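Local coordinates for uroporphyrinogen III synthase (Thermus thermophilus, PDB 1WD7), which probably catalyses the formation of uroporphyrinogen III, the cyclic tetrapyrrole precursor of haem and related pigments, at residues G140-L145 / P162-P167. Numbering follows the deposited sequence.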
ATOM      1  N   GLY A 140      -0.020   7.494   1.700  1.00 21.20           N
ATOM      2  CA  GLY A 140      -1.402   7.756   2.035  1.00 22.01           C
ATOM      3  C   GLY A 140      -1.736   7.665   3.509  1.00 20.72           C
ATOM      4  O   GLY A 140      -2.740   8.223   3.933  1.00 27.61           O
ATOM      5  N   LYS A 141      -0.919   6.986   4.291  1.00 21.57           N
ATOM      6  CA  LYS A 141      -1.181   6.841   5.695  1.00 25.86           C
ATOM      7  C   LYS A 141       0.093   6.906   6.558  1.00 26.06           C
ATOM      8  O   LYS A 141       1.173   6.568   6.132  1.00 21.85           O
ATOM      9  CB  LYS A 141      -1.885   5.495   5.964  1.00 26.84           C
ATOM     10  CG  LYS A 141      -1.043   4.277   5.647  1.00 26.56           C
ATOM     11  CD  LYS A 141      -1.777   2.979   5.966  1.00 26.44           C
ATOM     12  CE  LYS A 141      -2.174   2.916   7.416  1.00 30.33           C
ATOM     13  NZ  LYS A 141      -1.016   2.951   8.340  1.00 38.49           N
ATOM     14  N   PRO A 142      -0.054   7.371   7.808  1.00 25.77           N
ATOM     15  CA  PRO A 142       1.069   7.457   8.714  1.00 24.82           C
ATOM     16  C   PRO A 142       1.548   6.051   9.055  1.00 19.67           C
ATOM     17  O   PRO A 142       0.775   5.104   9.011  1.00 26.57           O
ATOM     18  CB  PRO A 142       0.476   8.177   9.928  1.00 25.81           C
ATOM     19  CG  PRO A 142      -0.596   9.044   9.302  1.00 34.62           C
ATOM     20  CD  PRO A 142      -1.241   8.089   8.340  1.00 30.24           C
ATOM     21  N   LEU A 143       2.815   5.912   9.410  1.00 21.11           N
ATOM     22  CA  LEU A 143       3.357   4.626   9.815  1.00 23.56           C
ATOM     23  C   LEU A 143       3.991   4.817  11.174  1.00 23.72           C
ATOM     24  O   LEU A 143       5.217   4.852  11.311  1.00 22.71           O
ATOM     25  CB  LEU A 143       4.415   4.144   8.812  1.00 23.40           C
ATOM     26  CG  LEU A 143       3.865   3.900   7.385  1.00 24.53           C
ATOM     27  CD1 LEU A 143       5.007   3.478   6.462  1.00 22.28           C
ATOM     28  CD2 LEU A 143       2.800   2.781   7.428  1.00 27.03           C
ATOM     29  N   PRO A 144       3.152   4.941  12.222  1.00 29.56           N
ATOM     30  CA  PRO A 144       3.626   5.151  13.602  1.00 28.09           C
ATOM     31  C   PRO A 144       4.790   4.298  14.059  1.00 27.52           C
ATOM     32  O   PRO A 144       5.716   4.786  14.679  1.00 27.49           O
ATOM     33  CB  PRO A 144       2.352   4.930  14.445  1.00 26.51           C
ATOM     34  CG  PRO A 144       1.512   4.037  13.589  1.00 28.94           C
ATOM     35  CD  PRO A 144       1.707   4.637  12.209  1.00 26.62           C
ATOM     36  N   LEU A 145       4.754   3.004  13.758  1.00 28.84           N
ATOM     37  CA  LEU A 145       5.817   2.102  14.159  1.00 24.60           C
ATOM     38  C   LEU A 145       7.176   2.513  13.626  1.00 22.43           C
ATOM     39  O   LEU A 145       8.169   2.592  14.363  1.00 23.47           O
ATOM     40  CB  LEU A 145       5.494   0.677  13.676  1.00 33.45           C
ATOM     41  CG  LEU A 145       6.325  -0.409  14.343  1.00 39.45           C
ATOM     42  CD1 LEU A 145       5.835  -0.599  15.781  1.00 41.32           C
ATOM     43  CD2 LEU A 145       6.213  -1.721  13.554  1.00 43.32           C
ATOM     44  N   PRO A 162       2.047  13.325  -0.409  1.00 33.98           N
ATOM     45  CA  PRO A 162       1.284  14.204  -1.296  1.00 32.57           C
ATOM     46  C   PRO A 162      -0.230  14.138  -1.089  1.00 35.71           C
ATOM     47  O   PRO A 162      -0.927  15.151  -1.166  1.00 33.90           O
ATOM     48  CB  PRO A 162       1.702  13.739  -2.680  1.00 34.10           C
ATOM     49  CG  PRO A 162       1.945  12.258  -2.481  1.00 29.52           C
ATOM     50  CD  PRO A 162       2.711  12.251  -1.181  1.00 36.24           C
ATOM     51  N   TYR A 163      -0.727  12.940  -0.818  1.00 31.91           N
ATOM     52  CA  TYR A 163      -2.160  12.737  -0.623  1.00 36.29           C
ATOM     53  C   TYR A 163      -2.387  11.976   0.658  1.00 34.36           C
ATOM     54  O   TYR A 163      -1.525  11.211   1.101  1.00 34.92           O
ATOM     55  CB  TYR A 163      -2.739  11.929  -1.790  1.00 36.14           C
ATOM     56  CG  TYR A 163      -2.548  12.566  -3.147  1.00 40.84           C
ATOM     57  CD1 TYR A 163      -3.327  13.653  -3.539  1.00 42.80           C
ATOM     58  CD2 TYR A 163      -1.596  12.070  -4.046  1.00 42.58           C
ATOM     59  CE1 TYR A 163      -3.169  14.232  -4.797  1.00 41.12           C
ATOM     60  CE2 TYR A 163      -1.433  12.642  -5.303  1.00 47.75           C
ATOM     61  CZ  TYR A 163      -2.228  13.722  -5.666  1.00 45.70           C
ATOM     62  OH  TYR A 163      -2.093  14.269  -6.926  1.00 56.25           O
ATOM     63  N   ARG A 164      -3.563  12.167   1.247  1.00 37.91           N
ATOM     64  CA  ARG A 164      -3.899  11.477   2.482  1.00 36.62           C
ATOM     65  C   ARG A 164      -5.171  10.643   2.306  1.00 36.10           C
ATOM     66  O   ARG A 164      -6.212  11.169   1.921  1.00 33.61           O
ATOM     67  CB  ARG A 164      -4.113  12.505   3.594  1.00 41.71           C
ATOM     68  CG  ARG A 164      -4.309  11.920   4.966  1.00 39.72           C
ATOM     69  CD  ARG A 164      -4.320  13.085   6.027  1.00 49.74           C
ATOM     70  NE  ARG A 164      -4.430  12.457   7.349  1.00 56.41           N
ATOM     71  CZ  ARG A 164      -3.808  11.306   7.575  1.00 50.30           C
ATOM     72  NH1 ARG A 164      -4.643  10.331   7.947  1.00 49.59           N
ATOM     73  NH2 ARG A 164      -2.506  11.138   7.805  1.00 48.55           N
ATOM     74  N   HIS A 165      -5.077   9.353   2.577  1.00 31.31           N
ATOM     75  CA  HIS A 165      -6.221   8.467   2.455  1.00 32.86           C
ATOM     76  C   HIS A 165      -6.964   8.320   3.780  1.00 31.96           C
ATOM     77  O   HIS A 165      -6.351   8.246   4.856  1.00 35.12           O
ATOM     78  CB  HIS A 165      -5.791   7.084   1.943  1.00 31.85           C
ATOM     79  CG  HIS A 165      -5.349   7.088   0.517  1.00 34.10           C
ATOM     80  ND1 HIS A 165      -4.209   7.734   0.087  1.00 35.33           N
ATOM     81  CD2 HIS A 165      -5.888   6.507  -0.581  1.00 33.64           C
ATOM     82  CE1 HIS A 165      -4.061   7.544  -1.213  1.00 32.10           C
ATOM     83  NE2 HIS A 165      -5.065   6.800  -1.641  1.00 30.36           N
ATOM     84  N   LEU A 166      -8.287   8.241   3.665  1.00 28.10           N
ATOM     85  CA  LEU A 166      -9.200   8.126   4.799  1.00 34.59           C
ATOM     86  C   LEU A 166      -9.861   6.774   5.048  1.00 23.77           C
ATOM     87  O   LEU A 166     -10.630   6.313   4.219  1.00 30.42           O
ATOM     88  CB  LEU A 166     -10.322   9.138   4.619  1.00 37.22           C
ATOM     89  CG  LEU A 166      -9.807  10.565   4.673  1.00 45.53           C
ATOM     90  CD1 LEU A 166     -10.972  11.545   4.729  1.00 50.16           C
ATOM     91  CD2 LEU A 166      -8.937  10.684   5.906  1.00 44.73           C
ATOM     92  N   PRO A 167      -9.583   6.126   6.201  1.00 26.26           N
ATOM     93  CA  PRO A 167     -10.290   4.854   6.331  1.00 22.24           C
ATOM     94  C   PRO A 167     -11.756   5.120   6.724  1.00 25.81           C
ATOM     95  O   PRO A 167     -12.065   6.143   7.349  1.00 26.39           O
ATOM     96  CB  PRO A 167      -9.515   4.133   7.427  1.00 29.46           C
ATOM     97  CG  PRO A 167      -8.993   5.263   8.272  1.00 31.60           C
ATOM     98  CD  PRO A 167      -8.574   6.282   7.267  1.00 28.88           C
TER
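Arg-164 and Gly-140 face each other where the loop leading into helix 144-152 passes the short strand 163-164, their CA atoms 4.5 Å apart. The arginine illustrates how a long side chain can serve as a spacer, bringing one edge of its guanidinium, through NH2, against a proline ring. From CB the chain runs to CG, anti to the backbone N (chi1 -173°), which passes the carbonyl oxygen of Gly-140 at 4.1 Å. CD and NE carry the extended chain on, until the guanidinium meets the ring of Pro-142, the two side chains crossing at about a right angle. CZ and NH1 stay at the margin of van der Waals range from Pro-142 CD, while NH2 touches the same ring at CG, 3.2 Å away, and at CD; the proline lies near the guanidinium plane.

The backbones are joined directly. His-165 N donates to Gly-140 O at 2.9 Å, nearly straight (164°) and directed at a lone pair in the carbonyl plane, and Gly-140 CA sends a CA-H...O contact to Tyr-163 O at 3.6 Å. At phi 131° a beta carbon on Gly-140 would press against the preceding carbonyl oxygen, which explains the glycine. Arg-164 also pairs through its backbone with Val-44, in the two-stranded antiparallel ladder linking the family's two domains. Chemically, then, the backbone supplies the directional bond, whereas the arginine's charged edge adds van der Waals contact with aliphatic carbons.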